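Local structure of lambda phage protein with carbohydrate-binding module (2A5Z) at residues C[102-107]-C[139-144]; C[117-122]-C[250-255]. The protein is of unknown function but binds magnesium and has a jelly-roll fold with a carbohydrate-binding module, so it probably recognises carbohydrate. All coordinates share one frame; numbering follows the deposited sequence.

Interaction 1 of 2, residues C[102-107]-C[139-144]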
ATOM      1  N   SER C 102     -13.678  14.605 -11.579  1.00 17.75           N
ATOM      2  CA  SER C 102     -13.810  13.165 -11.769  1.00 17.88           C
ATOM      3  C   SER C 102     -13.092  12.354 -10.696  1.00 17.65           C
ATOM      4  O   SER C 102     -12.190  12.853 -10.019  1.00 17.59           O
ATOM      5  CB  SER C 102     -13.282  12.759 -13.149  1.00 18.01           C
ATOM      6  OG  SER C 102     -11.887  13.002 -13.268  1.00 18.54           O
ATOM      7  N   PHE C 103     -13.518  11.104 -10.546  1.00 17.12           N
ATOM      8  CA  PHE C 103     -12.747  10.127  -9.797  1.00 16.98           C
ATOM      9  C   PHE C 103     -12.411   8.961 -10.710  1.00 16.78           C
ATOM     10  O   PHE C 103     -13.268   8.462 -11.448  1.00 16.75           O
ATOM     11  CB  PHE C 103     -13.478   9.647  -8.541  1.00 16.84           C
ATOM     12  CG  PHE C 103     -12.742   8.563  -7.799  1.00 17.18           C
ATOM     13  CD1 PHE C 103     -11.655   8.873  -6.989  1.00 16.48           C
ATOM     14  CD2 PHE C 103     -13.123   7.227  -7.934  1.00 17.45           C
ATOM     15  CE1 PHE C 103     -10.960   7.861  -6.308  1.00 17.24           C
ATOM     16  CE2 PHE C 103     -12.438   6.211  -7.260  1.00 16.93           C
ATOM     17  CZ  PHE C 103     -11.360   6.527  -6.448  1.00 16.34           C
ATOM     18  N   LEU C 104     -11.159   8.536 -10.659  1.00 16.72           N
ATOM     19  CA  LEU C 104     -10.677   7.475 -11.529  1.00 17.08           C
ATOM     20  C   LEU C 104      -9.976   6.403 -10.706  1.00 17.09           C
ATOM     21  O   LEU C 104      -9.032   6.702  -9.976  1.00 17.63           O
ATOM     22  CB  LEU C 104      -9.728   8.058 -12.595  1.00 17.20           C
ATOM     23  CG  LEU C 104      -9.357   7.209 -13.820  1.00 18.47           C
ATOM     24  CD1 LEU C 104      -8.873   8.080 -14.994  1.00 19.47           C
ATOM     25  CD2 LEU C 104      -8.315   6.176 -13.455  1.00 20.16           C
ATOM     26  N   ALA C 105     -10.447   5.162 -10.813  1.00 16.57           N
ATOM     27  CA  ALA C 105      -9.726   4.017 -10.275  1.00 16.07           C
ATOM     28  C   ALA C 105      -9.187   3.211 -11.447  1.00 16.09           C
ATOM     29  O   ALA C 105      -9.946   2.571 -12.181  1.00 16.40           O
ATOM     30  CB  ALA C 105     -10.640   3.157  -9.365  1.00 15.66           C
ATOM     31  N   GLY C 106      -7.876   3.266 -11.653  1.00 16.19           N
ATOM     32  CA  GLY C 106      -7.301   2.659 -12.839  1.00 15.97           C
ATOM     33  C   GLY C 106      -5.820   2.371 -12.794  1.00 15.58           C
ATOM     34  O   GLY C 106      -5.151   2.605 -11.776  1.00 15.89           O
HETATM   35  N   MSE C 107      -5.327   1.834 -13.911  1.00 15.33           N
HETATM   36  CA  MSE C 107      -3.901   1.520 -14.111  1.00 14.04           C
HETATM   37  C   MSE C 107      -3.424   2.054 -15.470  1.00 15.13           C
HETATM   38  O   MSE C 107      -4.243   2.405 -16.336  1.00 15.07           O
HETATM   39  CB  MSE C 107      -3.646   0.003 -13.983  1.00 14.36           C
HETATM   40  CG  MSE C 107      -3.847  -0.569 -12.546  1.00 13.89           C
HETATM   41 SE   MSE C 107      -3.290  -2.270 -12.287  1.00  8.43          SE
HETATM   42  CE  MSE C 107      -1.513  -2.002 -12.232  1.00 14.06           C
ATOM     43  N   GLY C 139     -13.382   1.133 -18.892  1.00 19.05           N
ATOM     44  CA  GLY C 139     -12.513   0.931 -20.041  1.00 18.93           C
ATOM     45  C   GLY C 139     -11.371   1.929 -20.017  1.00 18.82           C
ATOM     46  O   GLY C 139     -10.947   2.358 -18.945  1.00 18.53           O
ATOM     47  N   SER C 140     -10.875   2.291 -21.201  1.00 18.94           N
ATOM     48  CA  SER C 140      -9.801   3.269 -21.328  1.00 19.01           C
ATOM     49  C   SER C 140     -10.366   4.680 -21.386  1.00 19.01           C
ATOM     50  O   SER C 140     -11.507   4.890 -21.811  1.00 18.49           O
ATOM     51  CB  SER C 140      -8.945   2.986 -22.560  1.00 19.06           C
ATOM     52  OG  SER C 140      -9.705   3.069 -23.754  1.00 20.33           O
ATOM     53  N   THR C 141      -9.566   5.647 -20.954  1.00 19.35           N
ATOM     54  CA  THR C 141     -10.035   7.024 -20.840  1.00 19.99           C
ATOM     55  C   THR C 141      -8.886   8.016 -20.695  1.00 20.74           C
ATOM     56  O   THR C 141      -7.815   7.679 -20.176  1.00 20.18           O
ATOM     57  CB  THR C 141     -11.059   7.193 -19.663  1.00 20.01           C
ATOM     58  OG1 THR C 141     -11.534   8.545 -19.618  1.00 19.95           O
ATOM     59  CG2 THR C 141     -10.446   6.815 -18.312  1.00 20.35           C
ATOM     60  N   SER C 142      -9.105   9.234 -21.191  1.00 21.69           N
ATOM     61  CA  SER C 142      -8.250  10.354 -20.838  1.00 22.33           C
ATOM     62  C   SER C 142      -8.273  10.459 -19.319  1.00 22.80           C
ATOM     63  O   SER C 142      -9.313  10.253 -18.686  1.00 22.42           O
ATOM     64  CB  SER C 142      -8.788  11.671 -21.418  1.00 22.33           C
ATOM     65  OG  SER C 142      -9.250  11.515 -22.743  1.00 22.76           O
ATOM     66  N   ILE C 143      -7.122  10.785 -18.751  1.00 23.52           N
ATOM     67  CA  ILE C 143      -6.985  11.006 -17.318  1.00 24.69           C
ATOM     68  C   ILE C 143      -7.600  12.353 -16.878  1.00 24.83           C
ATOM     69  O   ILE C 143      -7.807  13.258 -17.697  1.00 25.16           O
ATOM     70  CB  ILE C 143      -5.477  10.907 -16.921  1.00 24.68           C
ATOM     71  CG1 ILE C 143      -5.297  10.203 -15.578  1.00 25.56           C
ATOM     72  CG2 ILE C 143      -4.757  12.269 -17.016  1.00 25.25           C
ATOM     73  CD1 ILE C 143      -3.898   9.618 -15.372  1.00 25.23           C
ATOM     74  N   GLY C 144      -7.917  12.456 -15.588  1.00 24.92           N
ATOM     75  CA  GLY C 144      -8.239  13.732 -14.952  1.00 24.90           C
ATOM     76  C   GLY C 144      -9.441  14.486 -15.488  1.00 24.92           C
ATOM     77  O   GLY C 144     -10.530  13.922 -15.616  1.00 24.64           O
TER
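Leu104 of strand 102-107 meets Thr141 and Ile143 of segment 139-144 inside the jelly-roll, where strands 102-107 and 140-142 belong to the same curled antiparallel sheet but are not paired with each other. The two segments pack through side chains and share no backbone hydrogen bonds; Lys231 of strand 230-234, which pairs with 102-107, touches both Leu104 and Thr141. After a corner at Gly139 the chain enters the short strand 140-142. At Thr141 the side chain splits its duties. Its methyl CG2 comes tip to tip against Leu104 CD1 at 3.9 Å, while Thr141 OG1, anti to the backbone N (chi1 -178°), donates to Ser142 O at 3.0 Å and so ties the polar branch to its own segment. Ser142 O, which accepts from Lys231 NZ as well, lies 4.3 Å from Leu104 CD1. Ile143 adds a looser apolar touch, its CG1 to Leu104 CD1 at 4.2 Å, so that one leucine methyl serves both residues; His227 also packs on Leu104. Gly144, with positive phi, ends the segment beside Ser102. Its carbonyl oxygen accepts from Lys231 NZ as well as from Ser102, whose hydroxyl is also hydrogen-bonded to Thr73 OG1. Ser102 OG donates to Gly144 O at 2.9 Å, approaching from above the carbonyl plane, 53° out of it.

Interaction 2 of 2, residues C[117-122]-C[250-255]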
ATOM      1  N   GLU C 117      -4.302  -9.415 -22.793  1.00 18.48           N
ATOM      2  CA  GLU C 117      -5.737  -9.735 -22.686  1.00 18.41           C
ATOM      3  C   GLU C 117      -6.285  -9.362 -21.311  1.00 18.28           C
ATOM      4  O   GLU C 117      -6.970 -10.154 -20.653  1.00 18.40           O
ATOM      5  CB  GLU C 117      -6.006 -11.208 -22.980  1.00 18.60           C
ATOM      6  CG  GLU C 117      -5.531 -11.666 -24.342  1.00 19.57           C
ATOM      7  CD  GLU C 117      -5.926 -13.100 -24.643  1.00 20.52           C
ATOM      8  OE1 GLU C 117      -5.031 -13.967 -24.729  1.00 21.67           O
ATOM      9  OE2 GLU C 117      -7.133 -13.362 -24.789  1.00 20.42           O
ATOM     10  N   LEU C 118      -5.965  -8.143 -20.893  1.00 18.16           N
ATOM     11  CA  LEU C 118      -6.421  -7.586 -19.629  1.00 18.06           C
ATOM     12  C   LEU C 118      -7.934  -7.718 -19.476  1.00 18.63           C
ATOM     13  O   LEU C 118      -8.704  -7.475 -20.419  1.00 18.58           O
ATOM     14  CB  LEU C 118      -5.997  -6.113 -19.520  1.00 17.87           C
ATOM     15  CG  LEU C 118      -6.511  -5.273 -18.343  1.00 17.95           C
ATOM     16  CD1 LEU C 118      -5.800  -5.629 -17.048  1.00 16.67           C
ATOM     17  CD2 LEU C 118      -6.361  -3.782 -18.619  1.00 17.50           C
ATOM     18  N   GLU C 119      -8.336  -8.120 -18.279  1.00 18.97           N
ATOM     19  CA  GLU C 119      -9.729  -8.186 -17.890  1.00 19.98           C
ATOM     20  C   GLU C 119      -9.937  -7.264 -16.695  1.00 19.38           C
ATOM     21  O   GLU C 119      -9.219  -7.356 -15.700  1.00 19.57           O
ATOM     22  CB  GLU C 119     -10.068  -9.623 -17.508  1.00 20.46           C
ATOM     23  CG  GLU C 119     -11.522  -9.962 -17.552  1.00 23.99           C
ATOM     24  CD  GLU C 119     -11.745 -11.450 -17.446  1.00 28.50           C
ATOM     25  OE1 GLU C 119     -11.208 -12.201 -18.294  1.00 30.09           O
ATOM     26  OE2 GLU C 119     -12.440 -11.872 -16.500  1.00 31.55           O
ATOM     27  N   VAL C 120     -10.897  -6.357 -16.805  1.00 18.88           N
ATOM     28  CA  VAL C 120     -11.218  -5.447 -15.710  1.00 18.06           C
ATOM     29  C   VAL C 120     -12.673  -5.658 -15.295  1.00 17.95           C
ATOM     30  O   VAL C 120     -13.572  -5.610 -16.135  1.00 17.55           O
ATOM     31  CB  VAL C 120     -10.982  -3.961 -16.093  1.00 18.11           C
ATOM     32  CG1 VAL C 120     -11.342  -3.021 -14.915  1.00 18.35           C
ATOM     33  CG2 VAL C 120      -9.545  -3.736 -16.551  1.00 17.72           C
ATOM     34  N   THR C 121     -12.893  -5.919 -14.007  1.00 17.46           N
ATOM     35  CA  THR C 121     -14.235  -6.109 -13.478  1.00 17.12           C
ATOM     36  C   THR C 121     -14.545  -5.037 -12.435  1.00 17.16           C
ATOM     37  O   THR C 121     -13.727  -4.784 -11.556  1.00 16.94           O
ATOM     38  CB  THR C 121     -14.416  -7.516 -12.880  1.00 17.40           C
ATOM     39  OG1 THR C 121     -13.972  -8.500 -13.832  1.00 18.35           O
ATOM     40  CG2 THR C 121     -15.883  -7.780 -12.547  1.00 17.41           C
ATOM     41  N   VAL C 122     -15.721  -4.414 -12.552  1.00 16.33           N
ATOM     42  CA  VAL C 122     -16.132  -3.309 -11.680  1.00 16.67           C
ATOM     43  C   VAL C 122     -17.532  -3.554 -11.106  1.00 17.01           C
ATOM     44  O   VAL C 122     -18.483  -3.812 -11.852  1.00 17.16           O
ATOM     45  CB  VAL C 122     -16.151  -1.937 -12.428  1.00 16.49           C
ATOM     46  CG1 VAL C 122     -16.586  -0.815 -11.476  1.00 16.41           C
ATOM     47  CG2 VAL C 122     -14.791  -1.603 -13.012  1.00 15.64           C
ATOM     48  N   GLU C 250     -11.312  -5.018 -10.105  1.00 17.47           N
ATOM     49  CA  GLU C 250     -10.334  -6.101 -10.235  1.00 18.36           C
ATOM     50  C   GLU C 250      -9.630  -6.012 -11.591  1.00 18.04           C
ATOM     51  O   GLU C 250     -10.279  -5.792 -12.608  1.00 17.97           O
ATOM     52  CB  GLU C 250     -11.032  -7.457 -10.077  1.00 18.12           C
ATOM     53  CG  GLU C 250     -10.156  -8.664 -10.383  1.00 20.34           C
ATOM     54  CD  GLU C 250     -10.964  -9.957 -10.529  1.00 21.08           C
ATOM     55  OE1 GLU C 250     -11.013 -10.750  -9.563  1.00 22.98           O
ATOM     56  OE2 GLU C 250     -11.556 -10.171 -11.609  1.00 25.82           O
ATOM     57  N   PHE C 251      -8.305  -6.174 -11.585  1.00 18.10           N
ATOM     58  CA  PHE C 251      -7.479  -6.237 -12.800  1.00 18.14           C
ATOM     59  C   PHE C 251      -6.810  -7.609 -12.900  1.00 18.45           C
ATOM     60  O   PHE C 251      -6.169  -8.054 -11.940  1.00 17.64           O
ATOM     61  CB  PHE C 251      -6.370  -5.175 -12.766  1.00 18.07           C
ATOM     62  CG  PHE C 251      -6.860  -3.765 -12.943  1.00 17.65           C
ATOM     63  CD1 PHE C 251      -6.764  -3.137 -14.173  1.00 19.12           C
ATOM     64  CD2 PHE C 251      -7.406  -3.063 -11.874  1.00 18.60           C
ATOM     65  CE1 PHE C 251      -7.214  -1.820 -14.342  1.00 19.24           C
ATOM     66  CE2 PHE C 251      -7.868  -1.749 -12.027  1.00 18.08           C
ATOM     67  CZ  PHE C 251      -7.776  -1.133 -13.264  1.00 18.85           C
ATOM     68  N   LYS C 252      -6.941  -8.267 -14.050  1.00 18.69           N
ATOM     69  CA  LYS C 252      -6.146  -9.477 -14.336  1.00 19.96           C
ATOM     70  C   LYS C 252      -5.669  -9.586 -15.779  1.00 19.80           C
ATOM     71  O   LYS C 252      -6.430  -9.342 -16.717  1.00 19.74           O
ATOM     72  CB  LYS C 252      -6.849 -10.771 -13.901  1.00 19.95           C
ATOM     73  CG  LYS C 252      -8.309 -10.863 -14.200  1.00 21.07           C
ATOM     74  CD  LYS C 252      -8.894 -12.146 -13.575  1.00 21.96           C
ATOM     75  CE  LYS C 252     -10.364 -12.281 -13.923  1.00 25.83           C
ATOM     76  NZ  LYS C 252     -10.966 -13.587 -13.484  1.00 27.60           N
ATOM     77  N   ALA C 253      -4.404  -9.967 -15.936  1.00 19.70           N
ATOM     78  CA  ALA C 253      -3.755 -10.003 -17.244  1.00 19.83           C
ATOM     79  C   ALA C 253      -2.669 -11.070 -17.301  1.00 20.11           C
ATOM     80  O   ALA C 253      -2.197 -11.543 -16.263  1.00 20.08           O
ATOM     81  CB  ALA C 253      -3.162  -8.646 -17.557  1.00 19.48           C
ATOM     82  N   LYS C 254      -2.276 -11.443 -18.518  1.00 20.38           N
ATOM     83  CA  LYS C 254      -1.116 -12.299 -18.729  1.00 21.40           C
ATOM     84  C   LYS C 254       0.071 -11.406 -19.066  1.00 21.05           C
ATOM     85  O   LYS C 254      -0.046 -10.522 -19.911  1.00 21.23           O
ATOM     86  CB  LYS C 254      -1.378 -13.285 -19.870  1.00 21.46           C
ATOM     87  CG  LYS C 254      -2.499 -14.274 -19.580  1.00 22.87           C
ATOM     88  CD  LYS C 254      -2.539 -15.415 -20.601  1.00 23.66           C
ATOM     89  CE  LYS C 254      -3.742 -15.314 -21.550  1.00 26.76           C
ATOM     90  NZ  LYS C 254      -3.885 -16.595 -22.323  1.00 27.79           N
ATOM     91  N   VAL C 255       1.208 -11.618 -18.400  1.00 20.50           N
ATOM     92  CA  VAL C 255       2.381 -10.764 -18.617  1.00 19.98           C
ATOM     93  C   VAL C 255       3.641 -11.579 -18.885  1.00 20.04           C
ATOM     94  O   VAL C 255       3.708 -12.750 -18.548  1.00 19.46           O
ATOM     95  CB  VAL C 255       2.645  -9.782 -17.432  1.00 20.22           C
ATOM     96  CG1 VAL C 255       1.472  -8.792 -17.253  1.00 19.95           C
ATOM     97  CG2 VAL C 255       2.950 -10.537 -16.136  1.00 19.35           C
TER
HETATM   98  O   HOH W   1      -6.729 -12.161 -18.528  1.00 35.00           O
HETATM   99  O   HOH W   2     -11.348  -8.856 -13.844  1.00 14.86           O
HETATM  100  O   HOH W   3     -13.548 -13.043 -14.418  1.00 27.84           O
HETATM  101  O   HOH W   4     -14.007 -10.851 -12.688  1.00 28.65           O
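Side chains of Glu119 and Lys252 lie side by side and point the same way from an antiparallel hydrogen-bonded residue pair. Glu119 OE2 reaches Lys252 CE at 3.3 Å, but the ion pair to Lys252 NZ is long (3.8 Å); water 3 bridges the two, donating to Glu119 OE2 and accepting from Lys252 NZ. Lys252 NZ also makes a long salt bridge to Glu250 OE2, and Lys188 and Lys190 are distant, weak partners of the Glu119 carboxylate. On the same face Thr121 runs alongside Glu250, Thr121 OG1 and Glu250 OE2 3.7 Å apart and linked through water 4, while Glu250 OE1 bonds Tyr50 OH. On the other face, Phe251 has CG anti to the carbonyl carbon (chi1 -71°), its ring beside Val120: Val120 CG1 stands over one face, offset toward the rim, and Val120 CG2 lies 3.7 Å from Phe251 CD1. Leu118 CD1 meets the ring edge in plane and also touches Ala253 CB at 4.0 Å. Two reciprocal backbone pairs, Glu119 with Lys252 and Thr121 with Glu250, fix the register; Glu119 N to Lys252 O is 2.8 Å. A polar, hydrated face and an apolar face turned to the core are what a sheet of a jelly-roll β-sandwich presents.

Overall arrangement
Both interactions belong to the jelly-roll, but they join its parts differently. Interaction 1 is buried and lies within the curled sheet, between strands that are not paired with each other, whereas interaction 2 is partly buried and pairs neighbouring strands of the six-stranded sheet by backbone hydrogen bonds, with salt bridges and waters on one face and apolar side chains on the other. Strands 102-107 and 119-125 follow each other in the chain, and the segments of the two interactions alternate along it. Their centres lie about 15 Å apart, yet they touch: Phe251 CZ packs 3.8 Å from Gly106 CA, bringing the apolar face of interaction 2 against strand 102-107.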